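Local coordinates for protein putative phosphomannomutase (PDB 1TUO) that probably interconverts sugar phosphates as a magnesium-dependent phosphohexose mutase, perhaps acting as a phosphopentomutase, at residues A[9-14]-A[31-35]; A[36-41]-A[71-75]. All blocks are in the same frame, centred on the assembly; numbering follows the deposited sequence.

In the fold
Both contacts belong to the first alpha/beta/alpha domain of this phosphohexose mutase family member and share one element, the helix 29-45. Contact 1 sets the N-terminal loop 9-14 against an early turn of that helix, 31-35; contact 2 sets its middle turns, 36-41, against the C-terminal part of helix 61-75, residues 71-75. Along the chain they follow in series, contact 1 closing before contact 2 opens, and their centres lie about 13 Å apart, on the same side of the chain's centre. His33 ND1 and His71 ND1, 2.8 Å apart in a probable hydrogen bond, join them directly. Helix 29-45 therefore meets the N-terminal loop and a neighbouring helix while it packs on the domain's mixed sheet.

Contact 1: residues A[9-14]-A[31-35]; sequences SAPIRF and TLHRL
The guanidinium of Arg34 forks onto a single backbone carbonyl: Arg34 NH1 donates to Ala10 O at 2.7 Å and Arg34 NH2 to the same Ala10 O at 2.9 Å. Arg34 lies on an α-helical turn (31-35, Leu35 N to Thr31 O 3.0 Å), and its side chain (chi1 m, chi2 t, chi3 p) reaches out to 9-14, the N-terminal loop that runs past this helix of alpha/beta/alpha domain I before strand 19-22. The loop is extended (phi -57° to -97°, psi 95° to 165°) but is not a regular strand. Ser9 OG sits over one guanidinium face, 3.2 Å from Arg34 NH1 but at a poor angle for bonding; its hydroxyl is hydrogen-bonded with Glu142 O instead. Over the opposite face lies Ile12 (m, t), with Ile12 CD1 3.6 Å from Arg34 CZ. The same Ile12 CD1 touches Thr31 CG2 at 3.6 Å, and the CA atoms of Ile12 and Thr31, 7.7 Å apart, set the register. Farther along, Phe14 (chi1 m) brings Phe14 CZ to 3.3 Å from Leu35 CD1 (t, p), an oblique apolar contact. Val140 packs on Ile12 and Arg34. Arginine suits its place because its long arm carries several donors: NE bonds Pro141 O as well, so one buried cation ties two loops to helix 29-45 through main-chain carbonyls.

Contact 2: residues A[36-41]-A[71-75]; sequences AEAYGR and HLAGM
Met75 drives its thioether as a knob into a hole formed by Ala36, Glu37, Gly40 and Arg41 of the facing helix. The m, t, p rotamer lays Met75 CE 3.6 Å from Glu37 O, 3.6 Å from Gly40 C and 3.4 Å from Arg41 N; a CB on Gly40 would clash with the Met75 sulfur, so glycine leaves the hole open. Here two α-helices, 29-45 and 61-75, pack side by side in the alpha/beta/alpha domain: the axes of 36-41 and 71-75 approach to 9.4 Å and cross at -41°, with CA atoms of Gly40 and Leu72 5.7 Å apart. Small Ala36 lets the His71 ring close in, Ala36 CB 3.8 Å from the His71 ring centroid in a CH-pi contact. At the ring edge His71 NE2 donates to Glu37 OE2 (2.8 Å), while Glu37 OE1 takes Arg41 NE at 3.0 Å in a salt bridge. Toward the sheet, Leu72 (m, t) meets the Tyr39 ring edge, Leu72 CD1 3.9 Å from Tyr39 CD2, and both residues rest on Val51 of strand 50-55.

Contact 1: residues A[9-14]-A[31-35]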
# COMPACT_ATOMS: atom_id res chain seq x y z
N SER A 9 -31.48 13.39 2.75
CA SER A 9 -30.16 13.64 2.18
C SER A 9 -29.40 12.34 1.96
O SER A 9 -29.68 11.33 2.60
CB SER A 9 -29.35 14.56 3.10
OG SER A 9 -28.06 14.81 2.56
N ALA A 10 -28.43 12.38 1.05
CA ALA A 10 -27.63 11.21 0.74
C ALA A 10 -26.80 10.78 1.94
O ALA A 10 -25.93 11.51 2.40
CB ALA A 10 -26.71 11.50 -0.44
N PRO A 11 -27.07 9.58 2.48
CA PRO A 11 -26.31 9.09 3.63
C PRO A 11 -24.87 8.76 3.23
O PRO A 11 -24.64 8.04 2.26
CB PRO A 11 -27.10 7.85 4.06
CG PRO A 11 -27.64 7.34 2.76
CD PRO A 11 -28.11 8.61 2.09
N ILE A 12 -23.91 9.29 3.98
CA ILE A 12 -22.50 9.07 3.70
C ILE A 12 -21.94 7.94 4.55
O ILE A 12 -21.52 8.17 5.69
CB ILE A 12 -21.68 10.34 3.95
CG1 ILE A 12 -22.15 11.46 3.03
CG2 ILE A 12 -20.20 10.06 3.74
CD1 ILE A 12 -21.48 12.79 3.28
N ARG A 13 -21.92 6.73 4.01
CA ARG A 13 -21.41 5.57 4.73
C ARG A 13 -19.96 5.29 4.34
O ARG A 13 -19.62 5.27 3.16
CB ARG A 13 -22.26 4.33 4.43
CG ARG A 13 -23.76 4.55 4.60
CD ARG A 13 -24.52 3.24 4.46
NE ARG A 13 -25.97 3.45 4.43
CZ ARG A 13 -26.67 4.04 5.40
NH1 ARG A 13 -27.98 4.19 5.27
NH2 ARG A 13 -26.06 4.48 6.49
N PHE A 14 -19.11 5.07 5.34
CA PHE A 14 -17.71 4.79 5.08
C PHE A 14 -17.50 3.36 4.61
O PHE A 14 -18.38 2.51 4.75
CB PHE A 14 -16.87 5.05 6.34
CG PHE A 14 -16.75 6.50 6.71
CD1 PHE A 14 -15.80 6.91 7.64
CD2 PHE A 14 -17.58 7.46 6.13
CE1 PHE A 14 -15.68 8.24 8.00
CE2 PHE A 14 -17.47 8.80 6.48
CZ PHE A 14 -16.51 9.19 7.42
N THR A 31 -20.51 16.79 -0.51
CA THR A 31 -20.25 15.66 0.38
C THR A 31 -18.94 15.83 1.16
O THR A 31 -18.79 15.41 2.30
CB THR A 31 -20.18 14.40 -0.47
OG1 THR A 31 -21.50 14.01 -0.85
CG2 THR A 31 -19.53 13.26 0.34
N LEU A 32 -17.95 16.43 0.46
CA LEU A 32 -16.67 16.72 1.10
C LEU A 32 -16.84 17.64 2.32
O LEU A 32 -16.23 17.45 3.36
CB LEU A 32 -15.77 17.38 0.06
CG LEU A 32 -14.33 17.60 0.53
CD1 LEU A 32 -14.18 18.87 1.36
CD2 LEU A 32 -13.80 16.45 1.40
N HIS A 33 -17.68 18.69 2.16
CA HIS A 33 -17.90 19.61 3.27
C HIS A 33 -18.68 18.96 4.42
O HIS A 33 -18.50 19.27 5.59
CB HIS A 33 -18.67 20.82 2.73
CG HIS A 33 -17.70 21.82 2.14
ND1 HIS A 33 -16.75 22.45 2.87
CD2 HIS A 33 -17.57 22.22 0.80
CE1 HIS A 33 -16.06 23.20 1.99
NE2 HIS A 33 -16.52 23.08 0.75
N ARG A 34 -19.56 18.00 4.12
CA ARG A 34 -20.28 17.31 5.17
C ARG A 34 -19.27 16.45 5.93
O ARG A 34 -19.31 16.36 7.16
CB ARG A 34 -21.38 16.43 4.57
CG ARG A 34 -22.54 17.21 3.97
CD ARG A 34 -23.50 16.29 3.22
NE ARG A 34 -24.12 15.30 4.10
CZ ARG A 34 -24.80 14.24 3.66
NH1 ARG A 34 -24.93 14.04 2.35
NH2 ARG A 34 -25.34 13.39 4.52
N LEU A 35 -18.36 15.83 5.19
CA LEU A 35 -17.35 14.98 5.82
C LEU A 35 -16.40 15.85 6.66
O LEU A 35 -15.99 15.45 7.75
CB LEU A 35 -16.56 14.21 4.77
CG LEU A 35 -15.47 13.26 5.30
CD1 LEU A 35 -16.08 12.28 6.30
CD2 LEU A 35 -14.84 12.51 4.14

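Contact 2: residues A[36-41]-A[71-75]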
# COMPACT_ATOMS: atom_id res chain seq x y z
N ALA A 36 -16.06 17.03 6.15
CA ALA A 36 -15.17 17.93 6.86
C ALA A 36 -15.77 18.32 8.20
O ALA A 36 -15.08 18.35 9.22
CB ALA A 36 -14.89 19.18 6.03
N GLU A 37 -17.07 18.63 8.20
CA GLU A 37 -17.76 19.01 9.42
C GLU A 37 -17.71 17.87 10.44
O GLU A 37 -17.48 18.10 11.63
CB GLU A 37 -19.22 19.35 9.12
CG GLU A 37 -19.98 19.93 10.31
CD GLU A 37 -19.58 21.37 10.62
OE1 GLU A 37 -19.90 21.84 11.73
OE2 GLU A 37 -18.96 22.03 9.75
N ALA A 38 -17.95 16.65 9.97
CA ALA A 38 -17.94 15.48 10.84
C ALA A 38 -16.56 15.28 11.46
O ALA A 38 -16.43 15.06 12.66
CB ALA A 38 -18.31 14.24 10.04
N TYR A 39 -15.54 15.35 10.62
CA TYR A 39 -14.17 15.17 11.06
C TYR A 39 -13.73 16.26 12.04
O TYR A 39 -13.09 15.97 13.06
CB TYR A 39 -13.24 15.14 9.84
CG TYR A 39 -11.81 14.80 10.16
CD1 TYR A 39 -11.48 13.69 10.94
CD2 TYR A 39 -10.77 15.58 9.66
CE1 TYR A 39 -10.15 13.35 11.21
CE2 TYR A 39 -9.44 15.25 9.92
CZ TYR A 39 -9.14 14.14 10.69
OH TYR A 39 -7.82 13.81 10.94
N GLY A 40 -14.08 17.50 11.74
CA GLY A 40 -13.71 18.60 12.62
C GLY A 40 -14.37 18.49 13.98
O GLY A 40 -13.72 18.70 15.01
N ARG A 41 -15.66 18.16 13.99
CA ARG A 41 -16.39 18.01 15.24
C ARG A 41 -15.75 16.90 16.06
O ARG A 41 -15.58 17.02 17.28
CB ARG A 41 -17.86 17.68 14.98
CG ARG A 41 -18.62 18.79 14.26
CD ARG A 41 -20.13 18.55 14.25
NE ARG A 41 -20.82 19.55 13.44
CZ ARG A 41 -22.14 19.73 13.41
NH1 ARG A 41 -22.93 18.97 14.15
NH2 ARG A 41 -22.67 20.67 12.63
N HIS A 71 -12.03 24.37 5.46
CA HIS A 71 -13.16 24.07 6.34
C HIS A 71 -12.69 23.72 7.76
O HIS A 71 -13.23 24.24 8.75
CB HIS A 71 -13.98 22.91 5.76
CG HIS A 71 -15.32 22.73 6.40
ND1 HIS A 71 -16.50 22.73 5.68
CD2 HIS A 71 -15.67 22.55 7.70
CE1 HIS A 71 -17.52 22.56 6.51
NE2 HIS A 71 -17.04 22.45 7.74
N LEU A 72 -11.69 22.84 7.86
CA LEU A 72 -11.19 22.45 9.18
C LEU A 72 -10.60 23.67 9.89
O LEU A 72 -10.81 23.84 11.09
CB LEU A 72 -10.15 21.34 9.04
CG LEU A 72 -10.68 20.01 8.51
CD1 LEU A 72 -9.53 19.02 8.36
CD2 LEU A 72 -11.76 19.46 9.46
N ALA A 73 -9.88 24.50 9.16
CA ALA A 73 -9.28 25.70 9.73
C ALA A 73 -10.36 26.64 10.25
O ALA A 73 -10.21 27.27 11.30
CB ALA A 73 -8.41 26.41 8.68
N GLY A 74 -11.46 26.74 9.50
CA GLY A 74 -12.56 27.60 9.91
C GLY A 74 -13.27 27.10 11.16
O GLY A 74 -13.96 27.86 11.83
N MET A 75 -13.09 25.81 11.47
CA MET A 75 -13.72 25.22 12.65
C MET A 75 -12.85 25.37 13.89
O MET A 75 -13.30 25.09 14.99
CB MET A 75 -14.02 23.74 12.41
CG MET A 75 -15.13 23.49 11.41
SD MET A 75 -15.45 21.74 11.19
CE MET A 75 -16.23 21.32 12.77